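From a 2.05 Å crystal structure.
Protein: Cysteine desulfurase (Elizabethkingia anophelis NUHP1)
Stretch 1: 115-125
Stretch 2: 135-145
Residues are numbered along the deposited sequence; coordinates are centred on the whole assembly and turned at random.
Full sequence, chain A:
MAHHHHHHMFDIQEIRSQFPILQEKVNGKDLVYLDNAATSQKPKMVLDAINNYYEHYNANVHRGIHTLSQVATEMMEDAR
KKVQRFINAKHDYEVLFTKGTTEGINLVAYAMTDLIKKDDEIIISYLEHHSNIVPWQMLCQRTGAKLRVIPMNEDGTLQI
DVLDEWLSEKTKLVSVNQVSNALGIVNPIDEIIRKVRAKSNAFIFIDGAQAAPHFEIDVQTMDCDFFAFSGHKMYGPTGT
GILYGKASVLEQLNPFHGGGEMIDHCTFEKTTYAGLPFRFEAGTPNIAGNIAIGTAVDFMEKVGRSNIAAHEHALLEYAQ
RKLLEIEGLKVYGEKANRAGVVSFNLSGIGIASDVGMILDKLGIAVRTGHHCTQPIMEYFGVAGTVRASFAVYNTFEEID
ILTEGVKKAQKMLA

Stretch 1 115-125: LIKKDDEIIIS
Stretch 2 135-145: PWQMLCQRTGA

Packing a helix against a strand usually relies on alternation, as in this cysteine desulfurase. The strand that begins at Glu-121 and the helix running through Arg-142 are nearly antiparallel, at 171°, their axes 9.8 Å apart at closest approach; no hydrogen bond joins the modelled atoms of the two stretches, and 483 Å², both sides summed, is buried between them.

Ile-116 (phi/psi -117/123; chi1 and chi2 both m) points toward the helix end. Ile-116 CG2 lies 3.7 Å from Ala-145 CB, and Ile-116 O 3.3 Å from Thr-143 CG2; Thr-143 (p) donates from OG1 to Leu-139 O (2.8 Å). The Lys-117 N to Asp-120 OD2 hydrogen bond (2.7 Å) braces the turn. Lys-118 CA comes 4.0 Å from Gly-144 CA; an ideal CB on Gly-144 would clash with Lys-118 O. Lys-118 O also sits 2.7 Å from Gly-144 O, two acceptors without a hydrogen bond. Asp-120 O makes a CA-H...O contact with Ala-145 CA (3.3 Å).

Partly exposed Glu-121 points away, its OE2 hydrogen-bonded elsewhere in the structure. Buried, apolar Ile-122 (-120/130; m, m) points toward the helix, Ile-122 CG1 4.1 Å from Cys-140 SG and 4.5 Å from Leu-139 CD2 (t, p). Ile-123 is out of reach. Buried Ile-124 (-129/158; p, t) places CG2 3.8 Å from Trp-136 CD1 (chi1 m, chi2 116°) and 4.2 Å from the five-membered ring centroid, an off-centre CH-pi contact 29° off the normal.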

# COMPACT_ATOMS: atom_id res chain seq x y z
N LEU A 115 14.25 0.79 23.30
CA LEU A 115 13.15 1.30 24.11
C LEU A 115 12.24 0.20 24.65
O LEU A 115 11.23 0.51 25.28
CB LEU A 115 12.31 2.29 23.28
CG LEU A 115 13.05 3.48 22.67
CD1 LEU A 115 12.16 4.19 21.66
CD2 LEU A 115 13.52 4.45 23.73
N ILE A 116 12.58 -1.07 24.45
CA ILE A 116 11.73 -2.19 24.87
C ILE A 116 12.49 -3.00 25.90
O ILE A 116 13.58 -3.51 25.62
CB ILE A 116 11.33 -3.07 23.68
CG1 ILE A 116 10.79 -2.22 22.54
CG2 ILE A 116 10.29 -4.08 24.14
CD1 ILE A 116 9.63 -1.37 22.95
N LYS A 117 11.90 -3.15 27.09
CA LYS A 117 12.50 -3.84 28.22
C LYS A 117 11.89 -5.24 28.38
O LYS A 117 11.08 -5.69 27.57
CB LYS A 117 12.36 -3.00 29.49
N LYS A 118 12.25 -5.91 29.48
CA LYS A 118 12.19 -7.37 29.57
C LYS A 118 10.78 -7.95 29.56
O LYS A 118 10.63 -9.15 29.35
CB LYS A 118 12.91 -7.84 30.83
N ASP A 119 9.74 -7.15 29.80
CA ASP A 119 8.40 -7.72 29.77
C ASP A 119 7.38 -6.75 29.19
O ASP A 119 6.19 -6.81 29.52
CB ASP A 119 7.95 -8.17 31.17
CG ASP A 119 8.01 -9.69 31.34
OD1 ASP A 119 7.60 -10.41 30.40
OD2 ASP A 119 8.47 -10.16 32.40
N ASP A 120 7.83 -5.86 28.30
CA ASP A 120 6.94 -5.00 27.56
C ASP A 120 6.18 -5.81 26.51
O ASP A 120 6.45 -6.99 26.29
CB ASP A 120 7.72 -3.86 26.90
CG ASP A 120 8.38 -2.95 27.92
OD1 ASP A 120 7.90 -2.92 29.07
OD2 ASP A 120 9.36 -2.25 27.56
N GLU A 121 5.20 -5.17 25.87
CA GLU A 121 4.32 -5.87 24.94
C GLU A 121 4.22 -5.10 23.63
O GLU A 121 4.23 -3.86 23.61
CB GLU A 121 2.93 -6.07 25.56
CG GLU A 121 2.96 -6.76 26.91
CD GLU A 121 1.59 -7.13 27.43
OE1 GLU A 121 1.52 -7.88 28.43
OE2 GLU A 121 0.58 -6.68 26.85
N ILE A 122 4.16 -5.86 22.53
CA ILE A 122 3.97 -5.35 21.17
C ILE A 122 2.69 -5.97 20.62
O ILE A 122 2.51 -7.19 20.70
CB ILE A 122 5.16 -5.70 20.26
CG1 ILE A 122 6.48 -5.17 20.84
CG2 ILE A 122 4.95 -5.15 18.86
CD1 ILE A 122 6.49 -3.69 21.07
N ILE A 123 1.80 -5.14 20.08
CA ILE A 123 0.54 -5.60 19.52
C ILE A 123 0.57 -5.36 18.01
O ILE A 123 0.88 -4.26 17.55
CB ILE A 123 -0.66 -4.88 20.16
CG1 ILE A 123 -0.70 -5.14 21.67
CG2 ILE A 123 -1.94 -5.35 19.52
CD1 ILE A 123 -1.88 -4.47 22.42
N ILE A 124 0.26 -6.41 17.24
CA ILE A 124 0.20 -6.31 15.79
C ILE A 124 -1.12 -6.88 15.31
O ILE A 124 -1.78 -7.67 16.00
CB ILE A 124 1.38 -7.04 15.10
CG1 ILE A 124 1.31 -8.54 15.36
CG2 ILE A 124 2.72 -6.47 15.56
CD1 ILE A 124 2.36 -9.34 14.62
N SER A 125 -1.52 -6.47 14.11
CA SER A 125 -2.71 -7.02 13.49
C SER A 125 -2.37 -8.32 12.76
O SER A 125 -1.20 -8.61 12.47
CB SER A 125 -3.33 -6.01 12.52
OG SER A 125 -2.37 -5.50 11.60
N PRO A 135 9.85 -8.93 11.61
CA PRO A 135 10.59 -7.90 12.36
C PRO A 135 10.08 -7.71 13.77
O PRO A 135 10.87 -7.53 14.70
CB PRO A 135 10.37 -6.63 11.52
CG PRO A 135 10.03 -7.09 10.18
CD PRO A 135 9.27 -8.38 10.38
N TRP A 136 8.76 -7.76 13.95
CA TRP A 136 8.20 -7.65 15.29
C TRP A 136 8.44 -8.93 16.08
O TRP A 136 8.73 -8.88 17.28
CB TRP A 136 6.71 -7.33 15.20
CG TRP A 136 6.40 -6.17 14.28
CD1 TRP A 136 5.68 -6.20 13.12
CD2 TRP A 136 6.84 -4.80 14.44
NE1 TRP A 136 5.62 -4.95 12.56
CE2 TRP A 136 6.32 -4.08 13.35
CE3 TRP A 136 7.59 -4.13 15.40
CZ2 TRP A 136 6.55 -2.71 13.19
CZ3 TRP A 136 7.82 -2.77 15.24
CH2 TRP A 136 7.30 -2.08 14.15
N GLN A 137 8.34 -10.09 15.42
CA GLN A 137 8.67 -11.34 16.10
C GLN A 137 10.14 -11.38 16.47
O GLN A 137 10.51 -11.89 17.53
CB GLN A 137 8.29 -12.54 15.22
N MET A 138 11.00 -10.81 15.62
CA MET A 138 12.43 -10.75 15.92
C MET A 138 12.72 -9.72 17.01
O MET A 138 13.59 -9.93 17.85
CB MET A 138 13.22 -10.45 14.65
N LEU A 139 12.01 -8.59 16.99
CA LEU A 139 12.18 -7.60 18.05
C LEU A 139 11.83 -8.18 19.41
O LEU A 139 12.52 -7.92 20.40
CB LEU A 139 11.34 -6.35 17.75
CG LEU A 139 11.15 -5.35 18.89
CD1 LEU A 139 12.46 -4.75 19.33
CD2 LEU A 139 10.17 -4.24 18.48
N CYS A 140 10.76 -8.98 19.47
CA CYS A 140 10.42 -9.66 20.72
C CYS A 140 11.45 -10.72 21.09
O CYS A 140 11.64 -11.02 22.27
CB CYS A 140 9.03 -10.29 20.63
SG CYS A 140 7.68 -9.09 20.52
N GLN A 141 12.13 -11.31 20.09
CA GLN A 141 13.18 -12.28 20.40
C GLN A 141 14.40 -11.60 21.01
O GLN A 141 15.01 -12.13 21.94
CB GLN A 141 13.57 -13.05 19.13
N ARG A 142 14.76 -10.42 20.50
CA ARG A 142 15.89 -9.67 21.06
C ARG A 142 15.58 -9.21 22.48
O ARG A 142 16.29 -9.57 23.43
CB ARG A 142 16.21 -8.47 20.18
CG ARG A 142 16.73 -8.84 18.82
CD ARG A 142 17.31 -7.63 18.12
NE ARG A 142 16.32 -6.58 17.86
CZ ARG A 142 15.48 -6.57 16.83
NH1 ARG A 142 15.46 -7.58 15.97
NH2 ARG A 142 14.64 -5.56 16.67
N THR A 143 14.54 -8.41 22.63
CA THR A 143 14.12 -7.98 23.95
C THR A 143 13.45 -9.15 24.68
O THR A 143 13.42 -10.28 24.20
CB THR A 143 13.17 -6.79 23.83
OG1 THR A 143 12.03 -7.19 23.07
CG2 THR A 143 13.86 -5.64 23.09
N GLY A 144 12.93 -8.88 25.87
CA GLY A 144 12.14 -9.90 26.53
C GLY A 144 10.66 -9.75 26.25
O GLY A 144 9.82 -10.26 27.00
N ALA A 145 10.32 -9.06 25.16
CA ALA A 145 8.95 -8.62 24.95
C ALA A 145 8.05 -9.75 24.46
O ALA A 145 8.49 -10.68 23.78
CB ALA A 145 8.91 -7.46 23.95